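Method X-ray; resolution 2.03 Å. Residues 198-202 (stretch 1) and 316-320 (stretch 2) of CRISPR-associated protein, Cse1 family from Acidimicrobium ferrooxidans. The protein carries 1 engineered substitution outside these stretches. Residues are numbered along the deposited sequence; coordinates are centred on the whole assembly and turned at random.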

# COMPACT_ATOMS: atom_id res chain seq x y z
N ALA A 198 -4.56 4.44 6.55
CA ALA A 198 -4.41 3.28 7.44
C ALA A 198 -5.62 2.28 7.23
O ALA A 198 -5.49 1.09 7.46
N TRP A 199 -6.80 2.81 6.87
CA TRP A 199 -8.00 2.04 6.63
C TRP A 199 -8.03 1.37 5.26
O TRP A 199 -8.46 0.24 5.14
N ILE A 200 -7.67 2.08 4.21
CA ILE A 200 -7.79 1.49 2.86
C ILE A 200 -6.58 0.56 2.54
O ILE A 200 -5.49 0.70 3.10
N GLY A 201 -6.82 -0.32 1.60
CA GLY A 201 -5.79 -1.11 0.94
C GLY A 201 -5.30 -0.27 -0.23
O GLY A 201 -6.01 -0.08 -1.20
N PHE A 202 -4.07 0.29 -0.14
CA PHE A 202 -3.54 1.20 -1.18
C PHE A 202 -2.80 0.45 -2.27
O PHE A 202 -2.06 -0.48 -1.98
N VAL A 316 -16.31 -3.01 1.58
CA VAL A 316 -15.11 -2.90 2.39
C VAL A 316 -13.92 -2.84 1.44
O VAL A 316 -13.96 -3.47 0.36
N PRO A 317 -12.81 -2.19 1.83
CA PRO A 317 -11.63 -2.17 0.94
C PRO A 317 -11.00 -3.55 0.74
O PRO A 317 -10.90 -4.31 1.69
N LEU A 318 -10.54 -3.84 -0.45
CA LEU A 318 -9.71 -5.02 -0.69
C LEU A 318 -8.32 -4.75 -0.07
O LEU A 318 -7.75 -3.64 -0.27
N ARG A 319 -7.76 -5.72 0.62
CA ARG A 319 -6.52 -5.50 1.37
C ARG A 319 -5.50 -6.57 1.14
O ARG A 319 -5.83 -7.75 1.13
N ALA A 320 -4.28 -6.11 0.81
CA ALA A 320 -3.10 -6.95 0.70
C ALA A 320 -2.93 -7.57 2.07
O ALA A 320 -3.02 -6.86 3.10

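The contact between these two stretches is small, burying about 251 Å² in all, and forms where the chain leaves a helix at I200 and runs past a segment whose strand, begun earlier in the chain, includes P317. W199, G201, P317 and R319 supply most of the covered surface.

The apolar part centres on W199 and P317. The CA-to-CB bond of W199 points sideways, but a t rotamer at chi1 and a chi2 of 61° carry the indole nearer to the other stretch. The CA-to-CB bond of P317 points toward stretch 1, and its ring, with C-gamma exo pucker, lies over one face of the indole: P317 CG sits 3.8 Å from the centroid of the six-membered ring of W199, only 13° off the ring normal, a good CH-pi geometry. W199 CZ2 and P317 CD approach to 3.6 Å. Proline suits this place because its compact, rigid ring offers slightly polarised C-H groups to an electron-rich aromatic face. I200 adds little; its CA-to-CB bond points away (chi1 p, chi2 t), though I200 CG2 still comes within 4.4 Å of P317 CG.

The polar part belongs to R319. It too starts out sideways, then extends through chi1 m, chi2 t and chi3 t, with chi4 at 89°, so that its guanidinium reaches the backbone of W199. Two hydrogen bonds converge on one carbonyl: R319 NH2 donates to W199 O at 2.9 Å and R319 NE to the same W199 O at 3.1 Å. The oxygen lies at the guanidinium edge, near its plane, where neighbouring N-H groups can share one acceptor. Arginine combines the necessary length with this paired donor edge. R319 CZ is 5.0 Å from the centroid of the W199 five-membered ring, so any cation-pi attraction is weak at most.

At G201 the backbones themselves come close. G201 CA makes a C-H...O contact with L318 O at 3.4 Å, and a CB on G201 would point toward stretch 2 and lie just 2.0 Å from L318 O, a clash that glycine avoids. The CA-to-CB bond of L318 points sideways and the end of its side chain (chi1 m, chi2 t) leads away; its carbonyl makes the contact.

Water completes the polar links. One molecule donates to both G201 O, at 2.8 Å, and L318 O, at 2.6 Å, bridging two carbonyls that cannot bond each other. A second accepts from A320 N at 3.3 Å and donates weakly to F202 O at 3.5 Å.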

# COMPACT_ATOMS: atom_id res chain seq x y z
CB ALA A 198 -4.29 3.70 8.91
CB TRP A 199 -9.22 2.95 6.77
CG TRP A 199 -10.51 2.21 6.59
CD1 TRP A 199 -10.99 1.18 7.36
CD2 TRP A 199 -11.52 2.49 5.61
NE1 TRP A 199 -12.21 0.79 6.88
CE2 TRP A 199 -12.54 1.54 5.78
CE3 TRP A 199 -11.63 3.42 4.56
CZ2 TRP A 199 -13.65 1.47 4.94
CZ3 TRP A 199 -12.72 3.34 3.70
CH2 TRP A 199 -13.74 2.40 3.92
CB ILE A 200 -7.97 2.51 1.70
CG1 ILE A 200 -6.79 3.50 1.55
CG2 ILE A 200 -9.28 3.28 1.85
CD1 ILE A 200 -6.59 4.05 0.21
CB PHE A 202 -2.63 2.19 -0.53
CG PHE A 202 -1.85 3.10 -1.47
CD1 PHE A 202 -2.38 4.32 -1.89
CD2 PHE A 202 -0.63 2.70 -1.99
CE1 PHE A 202 -1.67 5.13 -2.79
CE2 PHE A 202 0.08 3.52 -2.83
CZ PHE A 202 -0.44 4.71 -3.24
CB VAL A 316 -14.98 -3.99 3.47
CG1 VAL A 316 -16.15 -3.90 4.46
CG2 VAL A 316 -14.92 -5.38 2.87
CB PRO A 317 -10.63 -1.24 1.69
CG PRO A 317 -11.44 -0.47 2.69
CD PRO A 317 -12.58 -1.37 3.06
CB LEU A 318 -9.55 -5.27 -2.17
CG LEU A 318 -10.72 -5.90 -2.90
CD1 LEU A 318 -10.50 -5.89 -4.38
CD2 LEU A 318 -11.00 -7.33 -2.34
CB ARG A 319 -6.78 -5.42 2.87
CG ARG A 319 -7.54 -4.17 3.26
CD ARG A 319 -7.48 -3.99 4.76
NE ARG A 319 -8.29 -2.87 5.24
CZ ARG A 319 -9.57 -2.92 5.60
NH1 ARG A 319 -10.27 -4.05 5.44
NH2 ARG A 319 -10.18 -1.84 6.06
CB ALA A 320 -1.90 -6.11 0.33
O HOH W 1 -7.53 -2.07 -2.38
O HOH W 2 -3.60 -3.11 -0.27